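Local atomic coordinates of beta-carbonic anhydrase (PDB entry 1G5C), a protein that catalyses the reversible hydration of carbon dioxide to bicarbonate, as a zinc-dependent carbonic anhydrase of the beta class. Residues I29-D34 and I83-T88; D127-V132 and G153-I158; V72-L77 and P143-S148. All blocks are in the same frame, centred on the assembly; numbering follows the deposited sequence.

Interaction 1 (I29-D34 and I83-T88); sequences IITCMD and IIVGHT. With ZN (zinc ion), chain G.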
loop_
_atom_site.group_PDB
_atom_site.type_symbol
_atom_site.label_atom_id
_atom_site.label_comp_id
_atom_site.label_asym_id
_atom_site.label_seq_id
_atom_site.Cartn_x
_atom_site.Cartn_y
_atom_site.Cartn_z
ATOM N N ILE A 29 -8.290 2.842 3.441
ATOM C CA ILE A 29 -8.080 4.091 2.719
ATOM C C ILE A 29 -7.187 3.803 1.507
ATOM O O ILE A 29 -6.158 3.112 1.616
ATOM C CB ILE A 29 -7.340 5.159 3.593
ATOM C CG1 ILE A 29 -8.053 5.386 4.933
ATOM C CG2 ILE A 29 -7.228 6.464 2.824
ATOM C CD1 ILE A 29 -9.375 6.123 4.831
ATOM N N ILE A 30 -7.579 4.323 0.352
ATOM C CA ILE A 30 -6.781 4.171 -0.857
ATOM C C ILE A 30 -6.363 5.596 -1.259
ATOM O O ILE A 30 -7.218 6.466 -1.470
ATOM C CB ILE A 30 -7.598 3.517 -2.001
ATOM C CG1 ILE A 30 -7.940 2.072 -1.626
ATOM C CG2 ILE A 30 -6.791 3.527 -3.294
ATOM C CD1 ILE A 30 -8.956 1.394 -2.535
ATOM N N THR A 31 -5.060 5.844 -1.337
ATOM C CA THR A 31 -4.598 7.171 -1.706
ATOM C C THR A 31 -3.282 7.152 -2.488
ATOM O O THR A 31 -2.836 6.089 -2.959
ATOM C CB THR A 31 -4.514 8.093 -0.446
ATOM O OG1 THR A 31 -4.320 9.460 -0.860
ATOM C CG2 THR A 31 -3.371 7.635 0.504
ATOM N N CYS A 32 -2.666 8.318 -2.646
ATOM C CA CYS A 32 -1.448 8.429 -3.439
ATOM C C CYS A 32 -0.167 8.343 -2.613
ATOM O O CYS A 32 -0.190 8.523 -1.393
ATOM C CB CYS A 32 -1.478 9.747 -4.246
ATOM S SG CYS A 32 -0.095 9.969 -5.412
ATOM N N MET A 33 0.959 8.116 -3.298
ATOM C CA MET A 33 2.264 7.991 -2.639
ATOM C C MET A 33 2.925 9.350 -2.359
ATOM O O MET A 33 4.013 9.419 -1.746
ATOM C CB MET A 33 3.200 7.124 -3.502
ATOM C CG MET A 33 3.603 7.793 -4.803
ATOM S SD MET A 33 4.505 6.722 -5.927
ATOM C CE MET A 33 6.086 6.837 -5.306
ATOM N N ASP A 34 2.260 10.414 -2.809
ATOM C CA ASP A 34 2.721 11.790 -2.634
ATOM C C ASP A 34 3.203 12.054 -1.201
ATOM O O ASP A 34 2.492 11.783 -0.225
ATOM C CB ASP A 34 1.580 12.774 -2.996
ATOM C CG ASP A 34 2.102 14.175 -3.306
ATOM O OD1 ASP A 34 2.522 14.889 -2.371
ATOM O OD2 ASP A 34 2.127 14.540 -4.495
ATOM N N ILE A 83 -12.429 4.082 1.363
ATOM C CA ILE A 83 -12.435 5.490 0.975
ATOM C C ILE A 83 -11.238 5.793 0.089
ATOM O O ILE A 83 -10.078 5.665 0.521
ATOM C CB ILE A 83 -12.344 6.453 2.207
ATOM C CG1 ILE A 83 -13.476 6.185 3.189
ATOM C CG2 ILE A 83 -12.426 7.904 1.735
ATOM C CD1 ILE A 83 -13.374 7.003 4.502
ATOM N N ILE A 84 -11.500 6.165 -1.158
ATOM C CA ILE A 84 -10.404 6.531 -2.035
ATOM C C ILE A 84 -10.227 8.018 -1.773
ATOM O O ILE A 84 -11.226 8.759 -1.707
ATOM C CB ILE A 84 -10.751 6.321 -3.526
ATOM C CG1 ILE A 84 -10.991 4.829 -3.804
ATOM C CG2 ILE A 84 -9.620 6.891 -4.401
ATOM C CD1 ILE A 84 -11.501 4.513 -5.234
ATOM N N VAL A 85 -8.981 8.452 -1.573
ATOM C CA VAL A 85 -8.703 9.866 -1.349
ATOM C C VAL A 85 -7.676 10.382 -2.362
ATOM O O VAL A 85 -6.475 10.053 -2.302
ATOM C CB VAL A 85 -8.169 10.142 0.088
ATOM C CG1 VAL A 85 -7.956 11.650 0.287
ATOM C CG2 VAL A 85 -9.150 9.617 1.128
ATOM N N GLY A 86 -8.154 11.152 -3.339
ATOM C CA GLY A 86 -7.230 11.736 -4.290
ATOM C C GLY A 86 -6.799 13.059 -3.688
ATOM O O GLY A 86 -7.262 13.420 -2.600
ATOM N N HIS A 87 -5.928 13.801 -4.363
ATOM C CA HIS A 87 -5.511 15.082 -3.811
ATOM C C HIS A 87 -5.197 16.055 -4.929
ATOM O O HIS A 87 -4.871 15.649 -6.038
ATOM C CB HIS A 87 -4.267 14.912 -2.923
ATOM C CG HIS A 87 -3.051 14.486 -3.679
ATOM N ND1 HIS A 87 -2.142 15.392 -4.196
ATOM C CD2 HIS A 87 -2.616 13.265 -4.053
ATOM C CE1 HIS A 87 -1.208 14.738 -4.856
ATOM N NE2 HIS A 87 -1.461 13.443 -4.789
ATOM N N THR A 88 -5.290 17.342 -4.624
ATOM C CA THR A 88 -5.004 18.367 -5.618
ATOM C C THR A 88 -3.506 18.382 -5.886
ATOM O O THR A 88 -2.700 17.986 -5.027
ATOM C CB THR A 88 -5.418 19.758 -5.119
ATOM O OG1 THR A 88 -4.775 20.012 -3.869
ATOM C CG2 THR A 88 -6.924 19.845 -4.923
HETATM ZN ZN ZN G . -0.576 12.194 -6.201
HETATM O O HOH W 1 1.130 13.286 -6.333
#
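Cys32 and His87 meet at the zinc ion, each at the C-terminal end of its strand. SG of Cys32 binds the metal at 2.4 Å and His87 NE2 at 2.1 Å; Cys90 and a water complete a four-ligand site, the arrangement expected of an open beta-class active site. The first torsion of Cys32 (chi1 -175°) turns SG away from its own backbone N and out to the metal, and its CB lies 3.7 Å from His87 CD2, at the ring edge. Two bonds steady these ligands: Asp34 N donates to Cys32 SG, and His87 ND1 donates to Thr88 O, which would limit rotation of the imidazole. The Asp34 side chain crosses that of His87 at about a right angle, with carboxylate and ring planes 64° apart; OD1 pairs with Arg36, while the zinc-bound water is modelled so close to OD2 that the bond between them is uncertain in detail.

Behind the metal the strands run parallel, 17° apart. Ile30 lies between two backbone bonds: its N donates to Ile83 O (2.8 Å) and its O accepts from Val85 N (2.7 Å), the second nearly linear with the carbonyl. Where the strands begin to part, Thr31 OG1 takes over and donates to Val85 O at 2.7 Å.

Apolar packing occupies both faces of the sheet. On one, Ile29 CD1 sits alongside Ile83 CB (4.0 Å), and Ile29 CG2 touches Val85 CG2; on the other, Ile30 and Ile84 lie side by side, pointing the same way.

Strand 53-57 flanks 27-32 and strand 150-156 flanks 81-87, making this pair the middle two of the sheet's four parallel strands. Helix 40-45 packs on the face of Ile29, Thr31 and Val85, and helix 128-141 on that of Ile30 and Ile84.

Interaction 2 (D127-V132 and G153-I158); sequences DEEENV and GLIIDI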
loop_
_atom_site.group_PDB
_atom_site.type_symbol
_atom_site.label_atom_id
_atom_site.label_comp_id
_atom_site.label_asym_id
_atom_site.label_seq_id
_atom_site.Cartn_x
_atom_site.Cartn_y
_atom_site.Cartn_z
ATOM N N ASP A 127 -8.029 13.367 -14.933
ATOM C CA ASP A 127 -7.572 14.310 -13.915
ATOM C C ASP A 127 -8.019 13.899 -12.506
ATOM O O ASP A 127 -8.850 13.017 -12.340
ATOM C CB ASP A 127 -8.027 15.732 -14.245
ATOM C CG ASP A 127 -7.308 16.304 -15.461
ATOM O OD1 ASP A 127 -6.064 16.176 -15.557
ATOM O OD2 ASP A 127 -7.989 16.892 -16.318
ATOM N N GLU A 128 -7.476 14.561 -11.494
ATOM C CA GLU A 128 -7.750 14.187 -10.106
ATOM C C GLU A 128 -9.149 13.734 -9.682
ATOM O O GLU A 128 -9.311 12.596 -9.233
ATOM C CB GLU A 128 -7.249 15.286 -9.168
ATOM C CG GLU A 128 -5.722 15.389 -9.121
ATOM C CD GLU A 128 -5.144 16.406 -10.105
ATOM O OE1 GLU A 128 -5.807 16.709 -11.123
ATOM O OE2 GLU A 128 -4.008 16.890 -9.870
ATOM N N GLU A 129 -10.159 14.590 -9.831
ATOM C CA GLU A 129 -11.503 14.218 -9.405
ATOM C C GLU A 129 -12.079 13.068 -10.219
ATOM O O GLU A 129 -12.728 12.170 -9.667
ATOM C CB GLU A 129 -12.450 15.425 -9.459
ATOM C CG GLU A 129 -11.944 16.639 -8.666
ATOM C CD GLU A 129 -13.022 17.697 -8.453
ATOM O OE1 GLU A 129 -13.993 17.725 -9.239
ATOM O OE2 GLU A 129 -12.900 18.502 -7.509
ATOM N N GLU A 130 -11.839 13.073 -11.526
ATOM C CA GLU A 130 -12.373 12.003 -12.356
ATOM C C GLU A 130 -11.669 10.680 -12.057
ATOM O O GLU A 130 -12.269 9.607 -12.138
ATOM C CB GLU A 130 -12.243 12.354 -13.842
ATOM C CG GLU A 130 -10.885 12.872 -14.261
ATOM C CD GLU A 130 -10.882 13.404 -15.694
ATOM O OE1 GLU A 130 -10.716 12.595 -16.634
ATOM O OE2 GLU A 130 -11.064 14.627 -15.873
ATOM N N ASN A 131 -10.390 10.748 -11.724
ATOM C CA ASN A 131 -9.665 9.522 -11.384
ATOM C C ASN A 131 -10.285 8.875 -10.145
ATOM O O ASN A 131 -10.420 7.648 -10.077
ATOM C CB ASN A 131 -8.198 9.831 -11.127
ATOM C CG ASN A 131 -7.431 8.612 -10.728
ATOM O OD1 ASN A 131 -7.418 7.624 -11.453
ATOM N ND2 ASN A 131 -6.789 8.664 -9.559
ATOM N N VAL A 132 -10.669 9.690 -9.162
ATOM C CA VAL A 132 -11.299 9.167 -7.957
ATOM C C VAL A 132 -12.662 8.496 -8.265
ATOM O O VAL A 132 -12.940 7.372 -7.821
ATOM C CB VAL A 132 -11.520 10.276 -6.905
ATOM C CG1 VAL A 132 -12.414 9.746 -5.783
ATOM C CG2 VAL A 132 -10.175 10.733 -6.312
ATOM N N GLY A 153 -15.606 8.315 -2.337
ATOM C CA GLY A 153 -14.554 8.982 -3.074
ATOM C C GLY A 153 -14.439 10.407 -2.577
ATOM O O GLY A 153 -15.441 11.120 -2.499
ATOM N N LEU A 154 -13.218 10.822 -2.246
ATOM C CA LEU A 154 -12.967 12.159 -1.733
ATOM C C LEU A 154 -11.719 12.694 -2.385
ATOM O O LEU A 154 -10.916 11.935 -2.926
ATOM C CB LEU A 154 -12.695 12.126 -0.213
ATOM C CG LEU A 154 -13.672 11.449 0.749
ATOM C CD1 LEU A 154 -13.115 11.507 2.174
ATOM C CD2 LEU A 154 -15.011 12.133 0.678
ATOM N N ILE A 155 -11.572 14.013 -2.347
ATOM C CA ILE A 155 -10.357 14.625 -2.826
ATOM C C ILE A 155 -9.939 15.607 -1.731
ATOM O O ILE A 155 -10.777 16.353 -1.195
ATOM C CB ILE A 155 -10.527 15.351 -4.171
ATOM C CG1 ILE A 155 -9.159 15.886 -4.606
ATOM C CG2 ILE A 155 -11.535 16.471 -4.055
ATOM C CD1 ILE A 155 -9.082 16.330 -6.059
ATOM N N ILE A 156 -8.659 15.584 -1.374
ATOM C CA ILE A 156 -8.156 16.474 -0.336
ATOM C C ILE A 156 -7.273 17.585 -0.919
ATOM O O ILE A 156 -6.519 17.346 -1.857
ATOM C CB ILE A 156 -7.325 15.674 0.727
ATOM C CG1 ILE A 156 -6.985 16.574 1.917
ATOM C CG2 ILE A 156 -6.016 15.132 0.100
ATOM C CD1 ILE A 156 -6.344 15.797 3.105
ATOM N N ASP A 157 -7.389 18.797 -0.371
ATOM C CA ASP A 157 -6.543 19.918 -0.792
ATOM C C ASP A 157 -5.160 19.581 -0.225
ATOM O O ASP A 157 -4.998 19.491 0.991
ATOM C CB ASP A 157 -7.043 21.234 -0.180
ATOM C CG ASP A 157 -6.214 22.439 -0.622
ATOM O OD1 ASP A 157 -4.973 22.450 -0.402
ATOM O OD2 ASP A 157 -6.801 23.378 -1.195
ATOM N N ILE A 158 -4.164 19.417 -1.090
ATOM C CA ILE A 158 -2.841 19.026 -0.641
ATOM C C ILE A 158 -2.118 20.016 0.289
ATOM O O ILE A 158 -1.177 19.644 1.004
ATOM C CB ILE A 158 -1.949 18.656 -1.867
ATOM C CG1 ILE A 158 -0.735 17.829 -1.410
ATOM C CG2 ILE A 158 -1.505 19.919 -2.621
ATOM C CD1 ILE A 158 -1.097 16.498 -0.731
#
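Ile155 and Val132 carry this helix-on-strand contact, which is made by van der Waals packing, with no polar bond between the two segments. The end of Ile155 rises from the strand into the first turn of the helix, where CD1 lies 3.8 Å from Glu128 CB and 3.9 Å from Glu129 CG. It thus meets the aliphatic roots of two acidic side chains. Its CG1 stands anti to the backbone N (chi1 -177°), which carries the methyl end up to the helix. One turn on, Val132 comes down with both methyls on the strand backbone: CG1 is 3.5 Å from Gly153 CA, and CG2 is 3.7 Å from Leu154 O. Gly153 has no side chain, which probably allows the close approach there, with the CA atoms of Val132 and Gly153 5.9 Å apart.

The charged ends of the glutamates turn to partners beyond the two segments. Glu128, bent at its second torsion (93°), leads its carboxylate away from Ile155 to accept from the backbone N of Cys90, a zinc ligand, and so probably helps position the metal-binding loop. Glu129 is extended beyond CG and crosses Ile155 at about a right angle; its OE2 makes a salt bridge with Lys164, tying the helix to the next strand. On the helix itself, Val132 N bonds to Glu128 O.

The short helix and strand axes run at 154°, nearly antiparallel, 8.4 Å apart at closest approach. Helix 128-141 thereby lies on one face of the sheet, above strand 150-156, which is bordered by parallel strand 81-87 and antiparallel strand 163-165.

Interaction 3 (V72-L77 and P143-S148); sequences VAIYAL and PLIPES. With CA (calcium ion), chain H.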
loop_
_atom_site.group_PDB
_atom_site.type_symbol
_atom_site.label_atom_id
_atom_site.label_comp_id
_atom_site.label_asym_id
_atom_site.label_seq_id
_atom_site.Cartn_x
_atom_site.Cartn_y
_atom_site.Cartn_z
ATOM N N VAL A 72 -8.192 -8.356 0.383
ATOM C CA VAL A 72 -7.558 -8.939 1.556
ATOM C C VAL A 72 -8.090 -8.222 2.788
ATOM O O VAL A 72 -8.458 -8.854 3.778
ATOM C CB VAL A 72 -6.012 -8.791 1.517
ATOM C CG1 VAL A 72 -5.408 -9.041 2.922
ATOM C CG2 VAL A 72 -5.427 -9.797 0.519
ATOM N N ALA A 73 -8.156 -6.895 2.710
ATOM C CA ALA A 73 -8.641 -6.101 3.823
ATOM C C ALA A 73 -10.083 -6.490 4.181
ATOM O O ALA A 73 -10.438 -6.583 5.358
ATOM C CB ALA A 73 -8.564 -4.642 3.472
ATOM N N ILE A 74 -10.909 -6.723 3.163
ATOM C CA ILE A 74 -12.304 -7.091 3.391
ATOM C C ILE A 74 -12.497 -8.498 3.973
ATOM O O ILE A 74 -13.112 -8.666 5.026
ATOM C CB ILE A 74 -13.125 -6.997 2.077
ATOM C CG1 ILE A 74 -13.116 -5.552 1.550
ATOM C CG2 ILE A 74 -14.552 -7.441 2.327
ATOM C CD1 ILE A 74 -13.633 -5.388 0.122
ATOM N N TYR A 75 -11.947 -9.507 3.316
ATOM C CA TYR A 75 -12.162 -10.873 3.766
ATOM C C TYR A 75 -11.339 -11.337 4.967
ATOM O O TYR A 75 -11.816 -12.137 5.773
ATOM C CB TYR A 75 -11.963 -11.821 2.580
ATOM C CG TYR A 75 -12.852 -11.459 1.407
ATOM C CD1 TYR A 75 -12.315 -11.174 0.151
ATOM C CD2 TYR A 75 -14.239 -11.349 1.574
ATOM C CE1 TYR A 75 -13.133 -10.787 -0.908
ATOM C CE2 TYR A 75 -15.068 -10.966 0.529
ATOM C CZ TYR A 75 -14.513 -10.680 -0.706
ATOM O OH TYR A 75 -15.346 -10.270 -1.728
ATOM N N ALA A 76 -10.117 -10.839 5.092
ATOM C CA ALA A 76 -9.256 -11.242 6.198
ATOM C C ALA A 76 -9.339 -10.313 7.404
ATOM O O ALA A 76 -9.165 -10.750 8.543
ATOM C CB ALA A 76 -7.811 -11.318 5.725
ATOM N N LEU A 77 -9.616 -9.036 7.155
ATOM C CA LEU A 77 -9.635 -8.049 8.221
ATOM C C LEU A 77 -10.976 -7.404 8.519
ATOM O O LEU A 77 -11.040 -6.447 9.286
ATOM C CB LEU A 77 -8.582 -6.975 7.922
ATOM C CG LEU A 77 -7.144 -7.534 7.860
ATOM C CD1 LEU A 77 -6.172 -6.520 7.218
ATOM C CD2 LEU A 77 -6.699 -7.879 9.289
ATOM N N PRO A 143 -16.168 -8.031 -9.059
ATOM C CA PRO A 143 -16.797 -9.204 -8.440
ATOM C C PRO A 143 -16.098 -9.591 -7.121
ATOM O O PRO A 143 -16.600 -10.421 -6.360
ATOM C CB PRO A 143 -16.679 -10.281 -9.526
ATOM C CG PRO A 143 -15.470 -9.840 -10.327
ATOM C CD PRO A 143 -15.667 -8.348 -10.411
ATOM N N LEU A 144 -14.942 -8.983 -6.850
ATOM C CA LEU A 144 -14.209 -9.250 -5.607
ATOM C C LEU A 144 -14.681 -8.319 -4.489
ATOM O O LEU A 144 -14.411 -8.553 -3.309
ATOM C CB LEU A 144 -12.707 -9.032 -5.805
ATOM C CG LEU A 144 -11.884 -10.222 -6.264
ATOM C CD1 LEU A 144 -10.438 -9.796 -6.494
ATOM C CD2 LEU A 144 -11.966 -11.312 -5.206
ATOM N N ILE A 145 -15.369 -7.249 -4.867
ATOM C CA ILE A 145 -15.860 -6.296 -3.878
ATOM C C ILE A 145 -17.376 -6.479 -3.674
ATOM O O ILE A 145 -18.169 -6.165 -4.566
ATOM C CB ILE A 145 -15.582 -4.844 -4.344
ATOM C CG1 ILE A 145 -14.106 -4.685 -4.746
ATOM C CG2 ILE A 145 -15.949 -3.868 -3.238
ATOM C CD1 ILE A 145 -13.089 -5.040 -3.633
ATOM N N PRO A 146 -17.795 -6.989 -2.499
ATOM C CA PRO A 146 -19.228 -7.192 -2.235
ATOM C C PRO A 146 -19.950 -5.853 -2.176
ATOM O O PRO A 146 -19.381 -4.850 -1.718
ATOM C CB PRO A 146 -19.248 -7.903 -0.874
ATOM C CG PRO A 146 -17.910 -8.566 -0.790
ATOM C CD PRO A 146 -16.977 -7.530 -1.402
ATOM N N GLU A 147 -21.200 -5.824 -2.632
ATOM C CA GLU A 147 -21.942 -4.573 -2.600
ATOM C C GLU A 147 -22.234 -4.150 -1.182
ATOM O O GLU A 147 -22.518 -3.007 -0.950
ATOM C CB GLU A 147 -23.235 -4.659 -3.414
ATOM C CG GLU A 147 -22.970 -4.647 -4.904
ATOM C CD GLU A 147 -24.238 -4.552 -5.734
ATOM O OE1 GLU A 147 -25.338 -4.768 -5.169
ATOM O OE2 GLU A 147 -24.123 -4.283 -6.955
ATOM N N SER A 148 -22.142 -5.054 -0.215
ATOM C CA SER A 148 -22.377 -4.631 1.160
ATOM C C SER A 148 -21.240 -3.700 1.657
ATOM O O SER A 148 -21.338 -3.108 2.736
ATOM C CB SER A 148 -22.479 -5.842 2.080
ATOM O OG SER A 148 -21.283 -6.590 2.058
HETATM CA CA CA H . -24.244 -1.316 -0.617
HETATM O O HOH W 2 -21.941 -0.076 -0.350
#
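Tyr75 and Ile74, successive residues on helix 64-77, face a loop, 143-148, that has no regular helix or strand. The CA atoms of Ile74 and Ile145 stand 8.1 Å apart, so the backbones remain well separated and the side chains bridge between them. Within the helical segment Ala76 N bonds to Val72 O. The loop bends at Leu144 and then runs extended through Ile145 and Pro146, with the carbonyl of Leu144 facing the tyrosine.

Tyr75 OH donates to that carbonyl, Leu144 O, at 2.5 Å, a short bond in which the hydroxyl sits 47° out of the carbonyl plane. The acceptor lies near the plane of the phenol ring, at its edge. Tyr75 CG is placed beside the backbone N (chi1 -55°), and from there the ring extends away from the helix until its hydroxyl reaches the loop. The pyrrolidine of Pro146 approaches from the opposite direction: CD lies 3.2 Å from Tyr75 OH, and CG lies 3.9 Å from Tyr75 CE2.

In this alpha/beta fold, 143-148 is the connection from helix 128-141 into strand 150-156, and the contact joins that loop to the helix leading into strand 81-87. The second subunit adds to both sides, its Val109 packing on Tyr75 and its Val113 on Leu144.

Beside the tyrosine, Ile74 directs its CD1 at Ile145 CD1, 3.8 Å away, the two side chains crossing at about a right angle. The same Ile74 methyl lies 4.3 Å from Pro146 CD, and Ile74 CG2 lies over one face of the Tyr75 ring, offset toward its rim. Farther along the loop, at an exposed position, the carbonyl oxygen of Glu147 binds a calcium ion at 2.4 Å, with a water as another ligand.

Overall arrangement
Interactions 1 and 2 share one sheet and touch: Gly86 in strand 81-87 probably hydrogen-bonds through its N and O to Leu154 and Ile156 in strand 150-156. Interaction 1 is buried near the chain centre and combines strand pairing with metal coordination; interaction 2, partly buried, lays a helix on the next strand through van der Waals packing of side chains on the strand and its backbone. Interaction 3 lies about 19 Å from the first and 23 Å from the second, centre to centre, and touches neither. Though also buried, it joins a helix to a loop through one side-chain hydrogen bond and packing, beside the second subunit. Helix 128-141 links 127-132 to the loop 143-148.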